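Local coordinates for protein nucleoporin nup120 (PDB 4GQ2) that serves as a structural constituent of the nuclear pore complex, whose components can also act as docking partners for transient nuclear transport factors, at residues V62-K67 with S71-W76; S290-N295 with F525-A530; S583-M588 with E595-L600. All coordinates share one frame; numbering follows the deposited sequence.

Contact 1 (V62-K67 with S71-W76)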
loop_
_atom_site.group_PDB
_atom_site.type_symbol
_atom_site.label_atom_id
_atom_site.label_comp_id
_atom_site.label_asym_id
_atom_site.label_seq_id
_atom_site.Cartn_x
_atom_site.Cartn_y
_atom_site.Cartn_z
ATOM N N VAL A 62 -6.950 1.480 27.889
ATOM C CA VAL A 62 -7.356 2.746 27.296
ATOM C C VAL A 62 -8.363 3.442 28.206
ATOM O O VAL A 62 -9.287 2.818 28.724
ATOM C CB VAL A 62 -7.841 2.665 25.801
ATOM C CG1 VAL A 62 -7.228 1.492 25.045
ATOM C CG2 VAL A 62 -9.354 2.650 25.683
ATOM N N TYR A 63 -8.144 4.736 28.399
ATOM C CA TYR A 63 -8.969 5.572 29.249
ATOM C C TYR A 63 -9.701 6.604 28.409
ATOM O O TYR A 63 -9.109 7.240 27.532
ATOM C CB TYR A 63 -8.094 6.280 30.288
ATOM C CG TYR A 63 -8.845 7.250 31.160
ATOM C CD1 TYR A 63 -9.652 6.793 32.202
ATOM C CD2 TYR A 63 -8.756 8.629 30.943
ATOM C CE1 TYR A 63 -10.349 7.680 33.008
ATOM C CE2 TYR A 63 -9.447 9.524 31.744
ATOM C CZ TYR A 63 -10.243 9.044 32.773
ATOM O OH TYR A 63 -10.937 9.919 33.577
ATOM N N THR A 64 -10.985 6.787 28.696
ATOM C CA THR A 64 -11.776 7.792 27.995
ATOM C C THR A 64 -12.212 8.935 28.925
ATOM O O THR A 64 -12.833 8.698 29.964
ATOM C CB THR A 64 -12.970 7.155 27.237
ATOM O OG1 THR A 64 -13.735 8.179 26.588
ATOM C CG2 THR A 64 -13.870 6.344 28.180
ATOM N N SER A 65 -11.848 10.163 28.549
ATOM C CA SER A 65 -12.242 11.377 29.275
ATOM C C SER A 65 -13.637 11.786 28.813
ATOM O O SER A 65 -13.805 12.761 28.070
ATOM C CB SER A 65 -11.250 12.518 29.014
ATOM O OG SER A 65 -9.905 12.109 29.187
ATOM N N ASN A 66 -14.634 11.039 29.282
ATOM C CA ASN A 66 -15.983 11.036 28.703
ATOM C C ASN A 66 -16.793 12.341 28.741
ATOM O O ASN A 66 -17.879 12.407 28.160
ATOM C CB ASN A 66 -16.813 9.872 29.278
ATOM C CG ASN A 66 -16.725 9.771 30.793
ATOM O OD1 ASN A 66 -15.635 9.772 31.370
ATOM N ND2 ASN A 66 -17.877 9.665 31.444
ATOM N N LYS A 67 -16.266 13.377 29.393
ATOM C CA LYS A 67 -17.033 14.610 29.583
ATOM C C LYS A 67 -16.530 15.825 28.782
ATOM O O LYS A 67 -17.214 16.850 28.723
ATOM C CB LYS A 67 -17.150 14.945 31.079
ATOM C CG LYS A 67 -18.583 15.109 31.580
ATOM C CD LYS A 67 -19.220 16.415 31.124
ATOM C CE LYS A 67 -20.729 16.386 31.292
ATOM N NZ LYS A 67 -21.359 17.622 30.753
ATOM N N SER A 71 -14.831 13.629 23.777
ATOM C CA SER A 71 -13.948 12.751 24.551
ATOM C C SER A 71 -12.613 12.448 23.873
ATOM O O SER A 71 -12.558 12.186 22.670
ATOM C CB SER A 71 -14.650 11.428 24.856
ATOM O OG SER A 71 -15.963 11.640 25.340
ATOM N N GLN A 72 -11.539 12.489 24.654
ATOM C CA GLN A 72 -10.267 11.942 24.204
ATOM C C GLN A 72 -10.140 10.517 24.732
ATOM O O GLN A 72 -10.467 10.243 25.888
ATOM C CB GLN A 72 -9.083 12.809 24.642
ATOM C CG GLN A 72 -7.855 12.626 23.756
ATOM C CD GLN A 72 -6.874 13.787 23.816
ATOM O OE1 GLN A 72 -6.771 14.485 24.827
ATOM N NE2 GLN A 72 -6.139 13.994 22.724
ATOM N N THR A 73 -9.694 9.612 23.863
ATOM C CA THR A 73 -9.538 8.205 24.211
ATOM C C THR A 73 -8.071 7.831 24.034
ATOM O O THR A 73 -7.535 7.864 22.928
ATOM C CB THR A 73 -10.463 7.302 23.368
ATOM O OG1 THR A 73 -11.815 7.769 23.468
ATOM C CG2 THR A 73 -10.410 5.872 23.855
ATOM N N LEU A 74 -7.427 7.497 25.145
ATOM C CA LEU A 74 -5.981 7.346 25.181
ATOM C C LEU A 74 -5.548 5.935 25.522
ATOM O O LEU A 74 -6.055 5.326 26.462
ATOM C CB LEU A 74 -5.374 8.336 26.179
ATOM C CG LEU A 74 -5.666 9.823 25.931
ATOM C CD1 LEU A 74 -5.097 10.661 27.068
ATOM C CD2 LEU A 74 -5.120 10.285 24.579
ATOM N N ARG A 75 -4.593 5.425 24.759
ATOM C CA ARG A 75 -4.072 4.103 25.005
ATOM C C ARG A 75 -2.669 4.181 25.590
ATOM O O ARG A 75 -1.747 4.710 24.963
ATOM C CB ARG A 75 -4.111 3.270 23.720
ATOM C CG ARG A 75 -3.128 2.115 23.659
ATOM C CD ARG A 75 -3.478 0.974 24.598
ATOM N NE ARG A 75 -2.329 0.077 24.688
ATOM C CZ ARG A 75 -2.229 -1.087 24.058
ATOM N NH1 ARG A 75 -3.230 -1.536 23.308
ATOM N NH2 ARG A 75 -1.119 -1.806 24.184
ATOM N N TRP A 76 -2.529 3.654 26.806
ATOM C CA TRP A 76 -1.249 3.624 27.499
ATOM C C TRP A 76 -0.682 2.248 27.488
ATOM O O TRP A 76 -1.417 1.260 27.496
ATOM C CB TRP A 76 -1.384 4.114 28.936
ATOM C CG TRP A 76 -2.345 3.317 29.791
ATOM C CD1 TRP A 76 -3.713 3.515 29.935
ATOM C CD2 TRP A 76 -2.035 2.177 30.668
ATOM N NE1 TRP A 76 -4.255 2.604 30.809
ATOM C CE2 TRP A 76 -3.309 1.776 31.286
ATOM C CE3 TRP A 76 -0.879 1.478 30.995
ATOM C CZ2 TRP A 76 -3.395 0.710 32.183
ATOM C CZ3 TRP A 76 -0.974 0.407 31.908
ATOM C CH2 TRP A 76 -2.201 0.032 32.483
#

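Contact 2 (S290-N295 with F525-A530)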
loop_
_atom_site.group_PDB
_atom_site.type_symbol
_atom_site.label_atom_id
_atom_site.label_comp_id
_atom_site.label_asym_id
_atom_site.label_seq_id
_atom_site.Cartn_x
_atom_site.Cartn_y
_atom_site.Cartn_z
ATOM N N SER A 290 -17.551 -2.850 36.790
ATOM C CA SER A 290 -18.861 -2.207 36.830
ATOM C C SER A 290 -19.264 -1.712 35.449
ATOM O O SER A 290 -18.404 -1.489 34.595
ATOM C CB SER A 290 -18.874 -1.056 37.836
ATOM O OG SER A 290 -18.289 0.117 37.300
ATOM N N ASP A 291 -20.568 -1.549 35.231
ATOM C CA ASP A 291 -21.057 -1.073 33.943
ATOM C C ASP A 291 -20.823 0.425 33.798
ATOM O O ASP A 291 -20.882 1.171 34.778
ATOM C CB ASP A 291 -22.524 -1.453 33.710
ATOM C CG ASP A 291 -23.466 -0.790 34.688
ATOM O OD1 ASP A 291 -23.268 -0.951 35.909
ATOM O OD2 ASP A 291 -24.413 -0.116 34.230
ATOM N N HIS A 292 -20.549 0.846 32.567
ATOM C CA HIS A 292 -20.072 2.200 32.279
ATOM C C HIS A 292 -21.168 3.227 32.213
ATOM O O HIS A 292 -20.913 4.427 32.352
ATOM C CB HIS A 292 -19.264 2.209 30.982
ATOM C CG HIS A 292 -18.066 1.289 31.003
ATOM N ND1 HIS A 292 -16.814 1.736 31.214
ATOM C CD2 HIS A 292 -17.969 -0.093 30.836
ATOM C CE1 HIS A 292 -15.956 0.696 31.181
ATOM N NE2 HIS A 292 -16.666 -0.422 30.951
ATOM N N THR A 293 -22.397 2.770 31.997
ATOM C CA THR A 293 -23.537 3.674 31.860
ATOM C C THR A 293 -24.015 4.191 33.225
ATOM O O THR A 293 -23.846 5.368 33.536
ATOM C CB THR A 293 -24.677 3.044 31.018
ATOM O OG1 THR A 293 -25.938 3.611 31.395
ATOM C CG2 THR A 293 -24.722 1.542 31.206
ATOM N N THR A 294 -24.597 3.311 34.032
ATOM C CA THR A 294 -24.988 3.661 35.391
ATOM C C THR A 294 -24.144 2.848 36.355
ATOM O O THR A 294 -24.363 1.647 36.506
ATOM C CB THR A 294 -26.483 3.376 35.661
ATOM O OG1 THR A 294 -26.783 2.012 35.335
ATOM C CG2 THR A 294 -27.379 4.311 34.849
ATOM N N ASN A 295 -23.167 3.497 36.988
ATOM C CA ASN A 295 -22.325 2.836 37.982
ATOM C C ASN A 295 -23.206 2.321 39.110
ATOM O O ASN A 295 -23.348 2.968 40.146
ATOM C CB ASN A 295 -21.251 3.785 38.530
ATOM C CG ASN A 295 -20.280 4.262 37.463
ATOM O OD1 ASN A 295 -20.057 3.591 36.454
ATOM N ND2 ASN A 295 -19.684 5.427 37.691
ATOM N N PHE A 525 -14.364 -1.093 27.433
ATOM C CA PHE A 525 -15.525 -0.571 26.733
ATOM C C PHE A 525 -15.447 0.942 26.793
ATOM O O PHE A 525 -15.201 1.518 27.851
ATOM C CB PHE A 525 -16.828 -1.072 27.362
ATOM C CG PHE A 525 -18.070 -0.577 26.666
ATOM C CD1 PHE A 525 -18.504 -1.167 25.479
ATOM C CD2 PHE A 525 -18.813 0.471 27.202
ATOM C CE1 PHE A 525 -19.650 -0.718 24.835
ATOM C CE2 PHE A 525 -19.958 0.927 26.560
ATOM C CZ PHE A 525 -20.375 0.333 25.377
ATOM N N ASP A 526 -15.617 1.575 25.640
ATOM C CA ASP A 526 -15.669 3.017 25.559
ATOM C C ASP A 526 -17.124 3.377 25.311
ATOM O O ASP A 526 -17.670 3.045 24.254
ATOM C CB ASP A 526 -14.775 3.527 24.427
ATOM C CG ASP A 526 -14.751 5.046 24.325
ATOM O OD1 ASP A 526 -15.319 5.733 25.196
ATOM O OD2 ASP A 526 -14.147 5.561 23.363
ATOM N N PRO A 527 -17.768 4.025 26.299
ATOM C CA PRO A 527 -19.166 4.439 26.153
ATOM C C PRO A 527 -19.313 5.674 25.269
ATOM O O PRO A 527 -20.355 5.852 24.632
ATOM C CB PRO A 527 -19.595 4.749 27.591
ATOM C CG PRO A 527 -18.334 5.124 28.292
ATOM C CD PRO A 527 -17.222 4.358 27.629
ATOM N N SER A 528 -18.276 6.513 25.244
ATOM C CA SER A 528 -18.232 7.707 24.401
ATOM C C SER A 528 -18.404 7.325 22.932
ATOM O O SER A 528 -19.264 7.868 22.239
ATOM C CB SER A 528 -16.917 8.461 24.618
ATOM O OG SER A 528 -16.757 9.503 23.673
ATOM N N ASN A 529 -17.576 6.390 22.474
ATOM C CA ASN A 529 -17.796 5.698 21.208
ATOM C C ASN A 529 -18.783 4.557 21.441
ATOM O O ASN A 529 -19.396 4.465 22.499
ATOM C CB ASN A 529 -16.470 5.156 20.665
ATOM C CG ASN A 529 -15.517 6.259 20.236
ATOM O OD1 ASN A 529 -15.828 7.046 19.345
ATOM N ND2 ASN A 529 -14.342 6.314 20.863
ATOM N N ALA A 530 -18.945 3.685 20.459
ATOM C CA ALA A 530 -19.744 2.483 20.663
ATOM C C ALA A 530 -18.846 1.293 21.012
ATOM O O ALA A 530 -19.327 0.175 21.198
ATOM C CB ALA A 530 -20.545 2.188 19.409
#

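Contact 3 (S583-M588 with E595-L600)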
loop_
_atom_site.group_PDB
_atom_site.type_symbol
_atom_site.label_atom_id
_atom_site.label_comp_id
_atom_site.label_asym_id
_atom_site.label_seq_id
_atom_site.Cartn_x
_atom_site.Cartn_y
_atom_site.Cartn_z
ATOM N N SER A 583 -14.532 -23.277 -4.883
ATOM C CA SER A 583 -13.697 -24.444 -5.109
ATOM C C SER A 583 -12.987 -24.400 -6.453
ATOM O O SER A 583 -11.895 -24.945 -6.593
ATOM C CB SER A 583 -14.492 -25.740 -4.931
ATOM O OG SER A 583 -15.529 -25.833 -5.875
ATOM N N LEU A 584 -13.600 -23.738 -7.429
ATOM C CA LEU A 584 -12.941 -23.475 -8.711
ATOM C C LEU A 584 -11.772 -22.508 -8.526
ATOM O O LEU A 584 -10.672 -22.749 -9.033
ATOM C CB LEU A 584 -13.934 -22.910 -9.724
ATOM C CG LEU A 584 -13.503 -22.637 -11.166
ATOM C CD1 LEU A 584 -12.858 -23.853 -11.799
ATOM C CD2 LEU A 584 -14.723 -22.222 -11.978
ATOM N N HIS A 585 -12.010 -21.420 -7.790
ATOM C CA HIS A 585 -10.935 -20.479 -7.462
ATOM C C HIS A 585 -9.745 -21.186 -6.866
ATOM O O HIS A 585 -8.597 -20.917 -7.238
ATOM C CB HIS A 585 -11.425 -19.391 -6.521
ATOM C CG HIS A 585 -10.583 -18.142 -6.557
ATOM N ND1 HIS A 585 -9.372 -18.066 -5.970
ATOM C CD2 HIS A 585 -10.808 -16.907 -7.157
ATOM C CE1 HIS A 585 -8.853 -16.843 -6.174
ATOM N NE2 HIS A 585 -9.730 -16.134 -6.903
ATOM N N SER A 586 -10.014 -22.131 -5.970
ATOM C CA SER A 586 -8.955 -22.823 -5.233
ATOM C C SER A 586 -8.149 -23.810 -6.084
ATOM O O SER A 586 -7.209 -24.428 -5.590
ATOM C CB SER A 586 -9.546 -23.536 -4.019
ATOM O OG SER A 586 -10.204 -24.724 -4.425
ATOM N N CYS A 587 -8.524 -23.966 -7.351
ATOM C CA CYS A 587 -7.739 -24.752 -8.313
ATOM C C CYS A 587 -6.506 -23.999 -8.823
ATOM O O CYS A 587 -5.622 -24.593 -9.449
ATOM C CB CYS A 587 -8.605 -25.149 -9.510
ATOM S SG CYS A 587 -9.984 -26.244 -9.109
ATOM N N MET A 588 -6.463 -22.695 -8.558
ATOM C CA MET A 588 -5.430 -21.813 -9.081
ATOM C C MET A 588 -4.344 -21.566 -8.048
ATOM O O MET A 588 -4.643 -21.206 -6.906
ATOM C CB MET A 588 -6.032 -20.461 -9.493
ATOM C CG MET A 588 -7.323 -20.541 -10.280
ATOM S SD MET A 588 -7.199 -21.540 -11.774
ATOM C CE MET A 588 -8.902 -21.468 -12.328
ATOM N N GLU A 595 -1.415 -14.287 -13.013
ATOM C CA GLU A 595 -1.596 -14.163 -14.459
ATOM C C GLU A 595 -3.041 -13.805 -14.802
ATOM O O GLU A 595 -3.298 -13.027 -15.730
ATOM C CB GLU A 595 -1.176 -15.452 -15.176
ATOM C CG GLU A 595 0.315 -15.743 -15.074
ATOM C CD GLU A 595 0.762 -16.921 -15.920
ATOM O OE1 GLU A 595 0.571 -18.080 -15.485
ATOM O OE2 GLU A 595 1.332 -16.683 -17.009
ATOM N N ILE A 596 -3.974 -14.375 -14.038
ATOM C CA ILE A 596 -5.398 -14.128 -14.218
ATOM C C ILE A 596 -5.746 -12.659 -13.934
ATOM O O ILE A 596 -6.483 -12.018 -14.705
ATOM C CB ILE A 596 -6.229 -15.103 -13.362
ATOM C CG1 ILE A 596 -6.277 -16.470 -14.046
ATOM C CG2 ILE A 596 -7.636 -14.575 -13.132
ATOM C CD1 ILE A 596 -6.803 -17.592 -13.169
ATOM N N ARG A 597 -5.190 -12.118 -12.855
ATOM C CA ARG A 597 -5.469 -10.736 -12.484
ATOM C C ARG A 597 -4.883 -9.739 -13.486
ATOM O O ARG A 597 -5.469 -8.688 -13.742
ATOM C CB ARG A 597 -5.015 -10.465 -11.056
ATOM C CG ARG A 597 -5.798 -11.308 -10.060
ATOM C CD ARG A 597 -5.311 -11.157 -8.623
ATOM N NE ARG A 597 -6.220 -11.884 -7.743
ATOM C CZ ARG A 597 -5.895 -12.419 -6.573
ATOM N NH1 ARG A 597 -4.666 -12.315 -6.100
ATOM N NH2 ARG A 597 -6.815 -13.068 -5.871
ATOM N N TYR A 598 -3.750 -10.099 -14.080
ATOM C CA TYR A 598 -3.167 -9.327 -15.171
ATOM C C TYR A 598 -4.058 -9.344 -16.419
ATOM O O TYR A 598 -4.221 -8.325 -17.068
ATOM C CB TYR A 598 -1.761 -9.853 -15.507
ATOM C CG TYR A 598 -1.167 -9.216 -16.744
ATOM C CD1 TYR A 598 -1.487 -9.696 -18.014
ATOM C CD2 TYR A 598 -0.297 -8.120 -16.646
ATOM C CE1 TYR A 598 -0.957 -9.111 -19.157
ATOM C CE2 TYR A 598 0.242 -7.532 -17.784
ATOM C CZ TYR A 598 -0.090 -8.032 -19.032
ATOM O OH TYR A 598 0.441 -7.459 -20.161
ATOM N N SER A 599 -4.623 -10.506 -16.754
ATOM C CA SER A 599 -5.614 -10.608 -17.828
ATOM C C SER A 599 -6.889 -9.805 -17.524
ATOM O O SER A 599 -7.439 -9.158 -18.420
ATOM C CB SER A 599 -6.002 -12.064 -18.073
ATOM O OG SER A 599 -4.905 -12.809 -18.529
ATOM N N LEU A 600 -7.359 -9.856 -16.276
ATOM C CA LEU A 600 -8.597 -9.144 -15.903
ATOM C C LEU A 600 -8.364 -7.647 -15.917
ATOM O O LEU A 600 -9.222 -6.881 -16.354
ATOM C CB LEU A 600 -9.142 -9.596 -14.534
ATOM C CG LEU A 600 -9.655 -11.034 -14.423
ATOM C CD1 LEU A 600 -9.953 -11.412 -12.979
ATOM C CD2 LEU A 600 -10.893 -11.225 -15.293
#

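Contact 1 (V62-K67 with S71-W76)
Tyr63 and Leu74 bind each other twice through their backbones: Tyr63 N gives to Leu74 O at 2.9 Å, and Leu74 N returns a bond of 2.9 Å to Tyr63 O. Farther toward the turn, Ser65 N reaches Gln72 O at 3.0 Å. The tight part is the face carrying Val62, Thr64, Thr73 and Arg75. Val62 CG1 sits against the aliphatic part of Arg75, 3.8 Å from Arg75 CD, the two side chains crossing at about a right angle, while Val62 CG2 meets Thr73 CG2 at 3.9 Å. Thr73 divides its branches (chi1 -53°): CG2, opposite the backbone N, faces the valine, and OG1 lies alongside Thr64 OG1 and bonds to Asp526 OD2. Replacing Thr73 with alanine removes both branches and would probably leave Val62 CG2 without its methyl neighbour and Asp526 short of a hydroxyl partner. The turn end is looser. Asn66 and Lys67 are exposed and poorly ordered, and Ser71 OG, although 3.4 Å from Asn66 CA, has its bond with Ser528 OG. On the other face Tyr63 leads its ring away from Leu74, toward Phe118. This is an antiparallel beta hairpin, with 59-64 as an outermost strand of its sheet, as expected of a blade in a beta-propeller domain.

Contact 2 (S290-N295 with F525-A530)
His292 lays one face of its imidazole over the backbone carbonyl of Phe525 and turns the rest of the ring toward the start of the phenylalanine side chain. Phe525 O stands above the imidazole plane, displaced toward the rim, with His292 CE1 3.5 Å away. On the NE2 side of the ring the neighbour is the methylene: His292 NE2 lies 3.7 Å from Phe525 CB. The two rings meet obliquely, with planes at 48° and centroids 5.5 Å apart; the closest ring atoms are His292 CD2 and Phe525 CD2, 3.8 Å from each other. Phe525 has its CG opposite the backbone N (chi1 -179°), which brings the CD2 side of the phenyl ring to the imidazole CD2. The proline ring touches the base of the histidine side chain, Pro527 CG lying 4.1 Å from His292 CB.

The loop 525-530 also has an internal fastening. Asp526 OD2 takes Asn529 ND2 at 2.6 Å, from the anti side and somewhat above the carboxylate plane. In the other loop Asp291 bonds outward, to Phe297 N and Ser354 OG, which ties that loop back to neighbouring strands.

The polar edge of the imidazole is settled by Gln351, whose OE1 is bonded both by His292 NE2 and by Phe525 N. One amide oxygen therefore links the two residues that touch. Since that oxygen can only accept, the arrangement is consistent with a proton on NE2, and the contact itself is left to van der Waals packing of a flat ring against a carbonyl, a methylene and a proline at the surface.

Contact 3 (S583-M588 with E595-L600)
In the helical part of the protein, the end of helix 571-585 and the turn that follows it meet the next helix, 590-605, through His585 with Arg597 and Met588 with Ile596. Helix 571-585 runs out into a type I beta turn, His585 to Met588, in which Met588 N bonds to His585 O at 3.1 Å. Ser586 OG bonds back to Ser583 O, in the final helical residues, at 2.8 Å and tilted from the carbonyl plane.

The apolar touch is slight. Met588 CG approaches the end of the isoleucine, Ile596 CD1, at 4.2 Å, and the two side chains lie at about a right angle. Met588 is bent at its second torsion (chi2 -56°), which turns SD out of the extended line of CA, CB and CG. Phe698 packs on Ile596, together with Phe619, and also meets the histidine ring at a shallow angle.

The polar touch is a meeting at an edge: Arg597 NH2 comes up near the plane of the imidazole, 4.3 Å from His585 CE1. The arginine reaches there with a stretched chain, CD anti to CA across the CB-CG bond (chi2 176°).

The polar link between the two segments runs largely through Glu694 of helix 672-703, because both groups bond to it, OE1 receiving His585 NE2 and OE2 making a salt bridge with Arg597 NE. Its negative charge would probably offset the arginine, and could favour a protonated histidine although the arginine nearby works against that.

In the fold
Contacts 1 and 2 are neighbours in the propeller part, their centres about 12 Å apart, whereas contact 3 lies across the chain's centre among the helices, its nearest atoms more than 30 Å from either. The first two share the loop 525-530: while its start packs on 290-295, Asp526 and Ser528 bond to hydroxyls of the hairpin. Chemistry follows place. Partly buried contact 1 joins adjacent strands by backbone bonds; contact 2, at the surface, brings together loops distant in sequence by ring and carbonyl packing, with a glutamine between them. Contact 3 is buried, but its direct touch is sparse, and a glutamate and phenylalanines of surrounding helices meet the same side chains.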